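Local coordinates for protein AAR187Cp (Eremothecium gossypii, PDB 3ZIL) that probably regulates cohesin and the establishment of sister-chromatid cohesion as Wpl1, whose helical Wap1 domain is the part described here, at residues L18-D23 / C57-K62; M50-D55 / L139-F144; Y150-W155 / C188-N193. All coordinates share one frame; numbering follows the deposited sequence.

Contact 1. Residues L18-D23 / C57-K62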
loop_
_atom_site.group_PDB
_atom_site.type_symbol
_atom_site.label_atom_id
_atom_site.label_comp_id
_atom_site.label_asym_id
_atom_site.label_seq_id
_atom_site.Cartn_x
_atom_site.Cartn_y
_atom_site.Cartn_z
ATOM N N LEU A 18 -22.938 18.483 -34.695
ATOM C CA LEU A 18 -23.753 17.303 -35.001
ATOM C C LEU A 18 -22.743 16.375 -35.682
ATOM O O LEU A 18 -21.644 16.816 -36.081
ATOM C CB LEU A 18 -24.932 17.643 -35.959
ATOM C CG LEU A 18 -25.722 16.565 -36.766
ATOM C CD1 LEU A 18 -26.736 15.760 -35.945
ATOM C CD2 LEU A 18 -26.402 17.154 -37.995
ATOM N N LYS A 19 -23.125 15.110 -35.850
ATOM C CA LYS A 19 -22.181 14.030 -36.126
ATOM C C LYS A 19 -21.996 13.459 -34.723
ATOM O O LYS A 19 -22.634 12.468 -34.408
ATOM C CB LYS A 19 -20.859 14.499 -36.794
ATOM C CG LYS A 19 -19.659 13.530 -36.740
ATOM C CD LYS A 19 -18.348 14.201 -37.193
ATOM C CE LYS A 19 -18.095 15.564 -36.529
ATOM N NZ LYS A 19 -17.218 16.537 -37.262
ATOM N N TYR A 20 -21.214 14.113 -33.855
ATOM C CA TYR A 20 -20.989 13.559 -32.500
ATOM C C TYR A 20 -22.303 13.404 -31.746
ATOM O O TYR A 20 -22.557 12.389 -31.124
ATOM C CB TYR A 20 -20.015 14.421 -31.701
ATOM C CG TYR A 20 -18.658 14.411 -32.295
ATOM C CD1 TYR A 20 -18.160 13.274 -32.940
ATOM C CD2 TYR A 20 -17.856 15.546 -32.237
ATOM C CE1 TYR A 20 -16.891 13.268 -33.509
ATOM C CE2 TYR A 20 -16.592 15.543 -32.795
ATOM C CZ TYR A 20 -16.108 14.402 -33.416
ATOM O OH TYR A 20 -14.849 14.455 -33.981
ATOM N N SER A 21 -23.161 14.401 -31.873
ATOM C CA SER A 21 -24.408 14.432 -31.174
ATOM C C SER A 21 -25.364 13.333 -31.627
ATOM O O SER A 21 -26.044 12.677 -30.809
ATOM C CB SER A 21 -25.012 15.821 -31.342
ATOM O OG SER A 21 -26.254 15.850 -30.705
ATOM N N GLU A 22 -25.380 13.082 -32.922
ATOM C CA GLU A 22 -26.260 12.048 -33.468
ATOM C C GLU A 22 -25.643 10.672 -33.211
ATOM O O GLU A 22 -26.344 9.732 -32.829
ATOM C CB GLU A 22 -26.568 12.322 -34.950
ATOM C CG GLU A 22 -26.705 11.090 -35.842
ATOM C CD GLU A 22 -26.903 11.441 -37.341
ATOM O OE1 GLU A 22 -25.967 12.023 -37.993
ATOM O OE2 GLU A 22 -28.001 11.101 -37.877
ATOM N N ASP A 23 -24.332 10.570 -33.363
ATOM C CA ASP A 23 -23.606 9.356 -32.988
ATOM C C ASP A 23 -23.921 8.937 -31.560
ATOM O O ASP A 23 -24.029 7.751 -31.293
ATOM C CB ASP A 23 -22.092 9.579 -33.033
ATOM C CG ASP A 23 -21.548 9.676 -34.432
ATOM O OD1 ASP A 23 -22.331 9.441 -35.420
ATOM O OD2 ASP A 23 -20.335 10.007 -34.503
ATOM N N CYS A 57 -13.906 12.962 -27.435
ATOM C CA CYS A 57 -13.699 13.045 -26.002
ATOM C C CYS A 57 -13.948 14.457 -25.462
ATOM O O CYS A 57 -14.590 14.606 -24.449
ATOM C CB CYS A 57 -12.316 12.540 -25.579
ATOM S SG CYS A 57 -11.983 10.776 -25.871
ATOM N N GLN A 58 -13.441 15.482 -26.129
ATOM C CA GLN A 58 -13.624 16.875 -25.711
ATOM C C GLN A 58 -15.097 17.242 -25.752
ATOM O O GLN A 58 -15.673 17.741 -24.770
ATOM C CB GLN A 58 -12.776 17.806 -26.591
ATOM C CG GLN A 58 -11.313 17.899 -26.162
ATOM C CD GLN A 58 -10.381 18.328 -27.311
ATOM O OE1 GLN A 58 -10.086 17.544 -28.228
ATOM N NE2 GLN A 58 -9.908 19.575 -27.261
ATOM N N TYR A 59 -15.729 16.869 -26.859
ATOM C CA TYR A 59 -17.159 17.022 -27.027
ATOM C C TYR A 59 -17.965 16.425 -25.847
ATOM O O TYR A 59 -18.773 17.121 -25.194
ATOM C CB TYR A 59 -17.612 16.440 -28.373
ATOM C CG TYR A 59 -19.101 16.546 -28.516
ATOM C CD1 TYR A 59 -19.909 15.528 -28.033
ATOM C CD2 TYR A 59 -19.718 17.693 -29.071
ATOM C CE1 TYR A 59 -21.279 15.605 -28.096
ATOM C CE2 TYR A 59 -21.119 17.784 -29.162
ATOM C CZ TYR A 59 -21.889 16.718 -28.641
ATOM O OH TYR A 59 -23.266 16.664 -28.658
ATOM N N ILE A 60 -17.770 15.135 -25.574
ATOM C CA ILE A 60 -18.425 14.488 -24.410
ATOM C C ILE A 60 -18.216 15.307 -23.147
ATOM O O ILE A 60 -19.156 15.610 -22.364
ATOM C CB ILE A 60 -17.929 13.025 -24.230
ATOM C CG1 ILE A 60 -18.390 12.160 -25.410
ATOM C CG2 ILE A 60 -18.384 12.452 -22.883
ATOM C CD1 ILE A 60 -17.602 10.826 -25.527
ATOM N N VAL A 61 -16.986 15.719 -22.913
ATOM C CA VAL A 61 -16.716 16.250 -21.584
ATOM C C VAL A 61 -17.360 17.630 -21.509
ATOM O O VAL A 61 -17.964 17.984 -20.475
ATOM C CB VAL A 61 -15.182 16.242 -21.314
ATOM C CG1 VAL A 61 -14.796 17.237 -20.237
ATOM C CG2 VAL A 61 -14.747 14.836 -20.941
ATOM N N LYS A 62 -17.323 18.398 -22.621
ATOM C CA LYS A 62 -17.923 19.758 -22.551
ATOM C C LYS A 62 -19.410 19.792 -22.493
ATOM O O LYS A 62 -19.963 20.745 -21.972
ATOM C CB LYS A 62 -17.551 20.644 -23.760
ATOM C CG LYS A 62 -16.060 20.909 -23.904
ATOM C CD LYS A 62 -15.735 21.776 -25.131
ATOM C CE LYS A 62 -16.231 23.207 -24.934
ATOM N NZ LYS A 62 -15.269 24.253 -25.405
#
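Y20 and Y59 carry this contact, and most of what they share is aromatic and apolar. The CB of Y20 sits over the middle of one face of the Y59 ring, a CH-pi contact with CB 3.9 Å from the ring centroid and 11° off its normal. The nearest ring atom is CD1 of Y59, 3.8 Å from Y20 CB. Beyond CB the Y20 ring tilts away from a true stack: the two ring planes meet at 51° and the side chains run past each other in opposite directions, with CD2 of Y20 4.0 Å from CB of Y59. With chi1 of Y59 at 177°, its ring swings out from helix 54-72 and brings a face under Y20 CB.

The phenol oxygen of Y59 rests against the first turn of the other helix, where OH of Y59 lies 3.3 Å from CB of S21. The hydroxyl of Y20 turns instead to N53 and D55, hydrogen-bonding to the side chains of both, so this tyrosine is held at its polar end as well as at CB.

Helix 20-27, entered through K19 at the N-cap position, is thereby laid against helix 54-72 at a partly exposed edge of the domain. L24, one turn further along helix 20-27, extends the packing onto Y59 and I60, while Y63 meets the Y59 ring from within helix 54-72.

Contact 2. Residues M50-D55 / L139-F144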
loop_
_atom_site.group_PDB
_atom_site.type_symbol
_atom_site.label_atom_id
_atom_site.label_comp_id
_atom_site.label_asym_id
_atom_site.label_seq_id
_atom_site.Cartn_x
_atom_site.Cartn_y
_atom_site.Cartn_z
ATOM N N MET A 50 -13.518 6.834 -28.798
ATOM C CA MET A 50 -12.933 7.809 -27.864
ATOM C C MET A 50 -11.451 7.624 -27.867
ATOM O O MET A 50 -10.721 8.587 -27.930
ATOM C CB MET A 50 -13.430 7.548 -26.427
ATOM C CG MET A 50 -14.883 7.922 -26.244
ATOM S SD MET A 50 -15.586 7.511 -24.626
ATOM C CE MET A 50 -14.637 8.724 -23.742
ATOM N N MET A 51 -11.009 6.374 -27.801
ATOM C CA MET A 51 -9.584 6.024 -27.939
ATOM C C MET A 51 -9.033 6.571 -29.258
ATOM O O MET A 51 -7.944 7.084 -29.253
ATOM C CB MET A 51 -9.333 4.501 -27.836
ATOM C CG MET A 51 -7.849 4.158 -27.871
ATOM S SD MET A 51 -6.969 4.630 -26.327
ATOM C CE MET A 51 -7.299 3.190 -25.291
ATOM N N ASN A 52 -9.823 6.551 -30.355
ATOM C CA ASN A 52 -9.337 7.011 -31.648
ATOM C C ASN A 52 -9.543 8.529 -31.933
ATOM O O ASN A 52 -9.000 9.067 -32.906
ATOM C CB ASN A 52 -9.977 6.138 -32.770
ATOM C CG ASN A 52 -9.421 4.693 -32.803
ATOM O OD1 ASN A 52 -8.380 4.384 -32.201
ATOM N ND2 ASN A 52 -10.163 3.781 -33.440
ATOM N N ASN A 53 -10.333 9.225 -31.106
ATOM C CA ASN A 53 -10.777 10.568 -31.466
ATOM C C ASN A 53 -10.875 11.474 -30.225
ATOM O O ASN A 53 -11.876 11.452 -29.471
ATOM C CB ASN A 53 -12.097 10.499 -32.298
ATOM C CG ASN A 53 -12.622 11.873 -32.654
ATOM O OD1 ASN A 53 -12.036 12.863 -32.251
ATOM N ND2 ASN A 53 -13.730 11.954 -33.381
ATOM N N GLU A 54 -9.797 12.228 -29.983
ATOM C CA GLU A 54 -9.679 13.146 -28.852
ATOM C C GLU A 54 -10.791 14.211 -28.956
ATOM O O GLU A 54 -11.351 14.669 -27.967
ATOM C CB GLU A 54 -8.241 13.744 -28.842
ATOM C CG GLU A 54 -7.908 14.743 -27.736
ATOM C CD GLU A 54 -7.992 14.137 -26.328
ATOM O OE1 GLU A 54 -7.275 13.155 -26.049
ATOM O OE2 GLU A 54 -8.786 14.625 -25.485
ATOM N N ASP A 55 -11.158 14.547 -30.186
ATOM C CA ASP A 55 -12.207 15.552 -30.432
ATOM C C ASP A 55 -13.584 15.053 -29.901
ATOM O O ASP A 55 -14.354 15.803 -29.320
ATOM C CB ASP A 55 -12.225 15.876 -31.936
ATOM C CG ASP A 55 -13.038 17.082 -32.272
ATOM O OD1 ASP A 55 -12.937 18.086 -31.561
ATOM O OD2 ASP A 55 -13.776 17.055 -33.286
ATOM N N LEU A 139 -7.755 -3.424 -26.829
ATOM C CA LEU A 139 -6.801 -4.015 -25.929
ATOM C C LEU A 139 -5.352 -3.612 -26.204
ATOM O O LEU A 139 -4.634 -3.256 -25.269
ATOM C CB LEU A 139 -6.918 -5.556 -25.954
ATOM C CG LEU A 139 -7.363 -6.448 -24.806
ATOM C CD1 LEU A 139 -8.472 -5.895 -23.942
ATOM C CD2 LEU A 139 -7.693 -7.860 -25.338
ATOM N N ARG A 140 -4.916 -3.696 -27.462
ATOM C CA ARG A 140 -3.609 -3.126 -27.889
ATOM C C ARG A 140 -3.416 -1.655 -27.533
ATOM O O ARG A 140 -2.307 -1.224 -27.367
ATOM C CB ARG A 140 -3.299 -3.381 -29.405
ATOM C CG ARG A 140 -3.185 -4.882 -29.731
ATOM C CD ARG A 140 -2.803 -5.193 -31.173
ATOM N NE ARG A 140 -3.693 -4.633 -32.195
ATOM C CZ ARG A 140 -4.662 -5.323 -32.824
ATOM N NH1 ARG A 140 -4.872 -6.599 -32.529
ATOM N NH2 ARG A 140 -5.426 -4.751 -33.759
ATOM N N LYS A 141 -4.478 -0.884 -27.381
ATOM C CA LYS A 141 -4.321 0.516 -26.991
ATOM C C LYS A 141 -4.499 0.875 -25.505
ATOM O O LYS A 141 -4.192 1.984 -25.125
ATOM C CB LYS A 141 -5.289 1.371 -27.821
ATOM C CG LYS A 141 -4.790 1.671 -29.227
ATOM C CD LYS A 141 -5.947 1.829 -30.216
ATOM C CE LYS A 141 -5.382 1.877 -31.644
ATOM N NZ LYS A 141 -6.521 1.868 -32.575
ATOM N N LEU A 142 -5.100 -0.013 -24.695
ATOM C CA LEU A 142 -5.489 0.356 -23.305
ATOM C C LEU A 142 -4.248 0.417 -22.445
ATOM O O LEU A 142 -3.291 -0.318 -22.684
ATOM C CB LEU A 142 -6.364 -0.747 -22.728
ATOM C CG LEU A 142 -7.825 -0.650 -23.215
ATOM C CD1 LEU A 142 -8.497 -1.937 -22.830
ATOM C CD2 LEU A 142 -8.529 0.613 -22.616
ATOM N N LYS A 143 -4.266 1.298 -21.481
ATOM C CA LYS A 143 -3.232 1.350 -20.493
ATOM C C LYS A 143 -3.067 0.001 -19.745
ATOM O O LYS A 143 -1.949 -0.339 -19.343
ATOM C CB LYS A 143 -3.610 2.447 -19.503
ATOM C CG LYS A 143 -2.513 2.796 -18.491
ATOM C CD LYS A 143 -2.997 3.992 -17.676
ATOM C CE LYS A 143 -3.339 5.168 -18.587
ATOM N NZ LYS A 143 -3.812 6.372 -17.852
ATOM N N PHE A 144 -4.147 -0.755 -19.520
ATOM C CA PHE A 144 -4.079 -2.072 -18.790
ATOM C C PHE A 144 -5.077 -3.005 -19.443
ATOM O O PHE A 144 -6.167 -2.566 -19.815
ATOM C CB PHE A 144 -4.538 -1.942 -17.319
ATOM C CG PHE A 144 -3.664 -1.027 -16.461
ATOM C CD1 PHE A 144 -2.364 -1.406 -16.052
ATOM C CD2 PHE A 144 -4.124 0.251 -16.073
ATOM C CE1 PHE A 144 -1.567 -0.549 -15.200
ATOM C CE2 PHE A 144 -3.316 1.107 -15.256
ATOM C CZ PHE A 144 -2.064 0.725 -14.825
#
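M51 and N52, at the end of helix 36-52, meet K141 and L142 near the end of helix 129-141, and the tight part is the thioether of M51. CG of M51 is anti to its backbone N (chi1 -176°), and bends at chi2 and chi3 then fold the end of the chain round against the opposite backbone. The methyl CE of M51 comes 3.3 Å from the carbonyl O of K141 and 3.7 Å from CB of the same lysine. CE of M51 also touches CD2 of the buried L142 at 3.9 Å. Farther back, CG of M51 lies 3.8 Å from CD of K141, so the lysine's aliphatic chain lies obliquely across the methionine. F89 of helix 81-93 touches both M51 and L142 and continues the apolar cluster.

Toward solvent the contact thins to a single polar link between two exposed residues. K141, extended beyond CG, carries its NZ to OD1 of N52 in a hydrogen bond of 3.2 Å, the lysine approaching the asparagine side chain at about a right angle. The donor lies in the carbonyl plane on a lone pair, with a C=O...N angle of 129°.

D137 forms a salt bridge with the same NZ. The ammonium is thus shared between a carboxylate and a neutral amide, and its charge is probably balanced by D137, four residues earlier in the chain, leaving N52 to supply a directional but uncharged tie beside the apolar M51 packing.

Contact 3. Residues Y150-W155 / C188-N193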
loop_
_atom_site.group_PDB
_atom_site.type_symbol
_atom_site.label_atom_id
_atom_site.label_comp_id
_atom_site.label_asym_id
_atom_site.label_seq_id
_atom_site.Cartn_x
_atom_site.Cartn_y
_atom_site.Cartn_z
ATOM N N TYR A 150 -6.502 -2.464 -13.915
ATOM C CA TYR A 150 -7.181 -1.222 -14.187
ATOM C C TYR A 150 -7.976 -0.706 -12.921
ATOM O O TYR A 150 -8.056 0.458 -12.694
ATOM C CB TYR A 150 -8.063 -1.317 -15.461
ATOM C CG TYR A 150 -7.893 -0.082 -16.360
ATOM C CD1 TYR A 150 -7.680 1.191 -15.793
ATOM C CD2 TYR A 150 -7.899 -0.186 -17.771
ATOM C CE1 TYR A 150 -7.482 2.326 -16.581
ATOM C CE2 TYR A 150 -7.716 0.953 -18.563
ATOM C CZ TYR A 150 -7.497 2.204 -17.959
ATOM O OH TYR A 150 -7.299 3.320 -18.699
ATOM N N ALA A 151 -8.596 -1.595 -12.161
ATOM C CA ALA A 151 -9.442 -1.229 -11.055
ATOM C C ALA A 151 -8.579 -0.739 -9.920
ATOM O O ALA A 151 -8.897 0.320 -9.324
ATOM C CB ALA A 151 -10.234 -2.437 -10.611
ATOM N N LEU A 152 -7.440 -1.405 -9.661
ATOM C CA LEU A 152 -6.414 -0.820 -8.689
ATOM C C LEU A 152 -6.021 0.648 -9.080
ATOM O O LEU A 152 -6.002 1.568 -8.247
ATOM C CB LEU A 152 -5.125 -1.670 -8.696
ATOM C CG LEU A 152 -5.246 -3.050 -7.980
ATOM C CD1 LEU A 152 -4.053 -3.911 -8.364
ATOM C CD2 LEU A 152 -5.308 -2.921 -6.415
ATOM N N TYR A 153 -5.712 0.806 -10.376
ATOM C CA TYR A 153 -5.347 2.116 -10.923
ATOM C C TYR A 153 -6.453 3.168 -10.754
ATOM O O TYR A 153 -6.196 4.235 -10.300
ATOM C CB TYR A 153 -4.975 2.010 -12.408
ATOM C CG TYR A 153 -4.503 3.317 -12.982
ATOM C CD1 TYR A 153 -3.181 3.764 -12.754
ATOM C CD2 TYR A 153 -5.370 4.121 -13.713
ATOM C CE1 TYR A 153 -2.733 4.950 -13.279
ATOM C CE2 TYR A 153 -4.940 5.320 -14.207
ATOM C CZ TYR A 153 -3.629 5.716 -13.999
ATOM O OH TYR A 153 -3.257 6.944 -14.508
ATOM N N ILE A 154 -7.697 2.844 -11.142
ATOM C CA ILE A 154 -8.759 3.767 -10.984
ATOM C C ILE A 154 -8.903 4.165 -9.523
ATOM O O ILE A 154 -9.090 5.361 -9.209
ATOM C CB ILE A 154 -10.118 3.185 -11.476
ATOM C CG1 ILE A 154 -10.036 2.852 -12.951
ATOM C CG2 ILE A 154 -11.245 4.156 -11.077
ATOM C CD1 ILE A 154 -9.786 4.158 -13.769
ATOM N N TRP A 155 -8.921 3.150 -8.650
ATOM C CA TRP A 155 -9.159 3.318 -7.239
ATOM C C TRP A 155 -8.117 4.213 -6.628
ATOM O O TRP A 155 -8.455 5.137 -5.882
ATOM C CB TRP A 155 -9.077 1.919 -6.586
ATOM C CG TRP A 155 -9.436 1.890 -5.109
ATOM C CD1 TRP A 155 -9.691 2.982 -4.226
ATOM C CD2 TRP A 155 -9.527 0.691 -4.273
ATOM N NE1 TRP A 155 -9.926 2.537 -2.943
ATOM C CE2 TRP A 155 -9.791 1.162 -2.895
ATOM C CE3 TRP A 155 -9.342 -0.685 -4.508
ATOM C CZ2 TRP A 155 -9.992 0.278 -1.872
ATOM C CZ3 TRP A 155 -9.508 -1.569 -3.458
ATOM C CH2 TRP A 155 -9.850 -1.093 -2.163
ATOM N N CYS A 188 -0.312 -1.810 -2.349
ATOM C CA CYS A 188 0.153 -1.471 -0.998
ATOM C C CYS A 188 -0.336 -0.103 -0.547
ATOM O O CYS A 188 -0.680 0.093 0.632
ATOM C CB CYS A 188 1.679 -1.472 -0.944
ATOM S SG CYS A 188 2.351 -3.136 -0.996
ATOM N N SER A 189 -0.188 0.876 -1.439
ATOM C CA SER A 189 -0.707 2.209 -1.110
ATOM C C SER A 189 -2.206 2.208 -0.780
ATOM O O SER A 189 -2.592 2.762 0.195
ATOM C CB SER A 189 -0.403 3.207 -2.246
ATOM O OG SER A 189 -1.252 4.323 -2.022
ATOM N N LEU A 190 -3.063 1.557 -1.583
ATOM C CA LEU A 190 -4.438 1.447 -1.224
ATOM C C LEU A 190 -4.724 0.693 0.130
ATOM O O LEU A 190 -5.606 1.064 0.893
ATOM C CB LEU A 190 -5.122 0.650 -2.360
ATOM C CG LEU A 190 -5.259 1.281 -3.701
ATOM C CD1 LEU A 190 -5.653 0.215 -4.705
ATOM C CD2 LEU A 190 -6.215 2.519 -3.617
ATOM N N LEU A 191 -3.998 -0.390 0.376
ATOM C CA LEU A 191 -4.037 -1.096 1.640
ATOM C C LEU A 191 -3.707 -0.102 2.793
ATOM O O LEU A 191 -4.479 0.034 3.740
ATOM C CB LEU A 191 -3.072 -2.288 1.618
ATOM C CG LEU A 191 -3.211 -3.358 2.774
ATOM C CD1 LEU A 191 -2.380 -4.605 2.336
ATOM C CD2 LEU A 191 -2.801 -2.803 4.159
ATOM N N GLU A 192 -2.596 0.603 2.674
ATOM C CA GLU A 192 -2.120 1.545 3.674
ATOM C C GLU A 192 -3.141 2.656 3.919
ATOM O O GLU A 192 -3.493 2.955 5.029
ATOM C CB GLU A 192 -0.802 2.142 3.218
ATOM C CG GLU A 192 0.017 2.898 4.232
ATOM C CD GLU A 192 1.099 3.756 3.605
ATOM O OE1 GLU A 192 1.747 3.388 2.651
ATOM O OE2 GLU A 192 1.281 4.823 4.104
ATOM N N ASN A 193 -3.636 3.220 2.840
ATOM C CA ASN A 193 -4.640 4.260 2.960
ATOM C C ASN A 193 -6.025 3.829 3.416
ATOM O O ASN A 193 -6.843 4.683 3.634
ATOM C CB ASN A 193 -4.698 5.164 1.716
ATOM C CG ASN A 193 -3.383 5.886 1.512
ATOM O OD1 ASN A 193 -2.809 5.896 0.434
ATOM N ND2 ASN A 193 -2.851 6.389 2.570
#
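L190 is the residue of segment 188-193 that meets helix 147-158, its branched end set between L152 and W155. Before it in sequence, C188 packs on I176 of helix 168-178. At L190 both methyls are engaged. CD2 of L190 stands over one face of the W155 indole, 3.5 Å from the centroid of the five-membered ring and 9° off its normal, a CH-pi contact. CD1 of L190 reaches CD2 of L152 at 3.6 Å and also approaches the six-membered part of the indole, 3.8 Å from CE3 of W155. A chi1 of -174° extends the W155 side chain toward helix 185-193, where the face of its indole receives the leucine methyl. Replacing W155 with an alanine would probably leave CD2 of L190 without its aromatic platform and open a gap beside that methyl. After L190, L191 packs on V169 of helix 168-178.

This buried, wholly apolar junction lies near the centre of the chain. Helix 185-193 is joined there to helix 147-158, whose W155 also packs on L108 and I112 of helix 108-116 and on A168 of helix 168-178.

From the N terminus, the chain leaves helix 20-27, passes through helix 36-52 and returns along helix 54-72, where contact 1 closes the first loop. Contact 2 opens between those last two helices, before the second segment of contact 1, so the two loops cross; contact 2 closes only at the end of helix 129-141, more than 80 residues on. The two also touch where M50 packs on C57 and I60. Contact 3 then closes a loop of its own, with 32 residues between its segments, from helix 147-158 to helix 185-193. Its first segment abuts the end of contact 2, F144 packing on Y150 and Y153. Contacts 1 and 3 do not touch, their nearest atoms being about 11 Å apart.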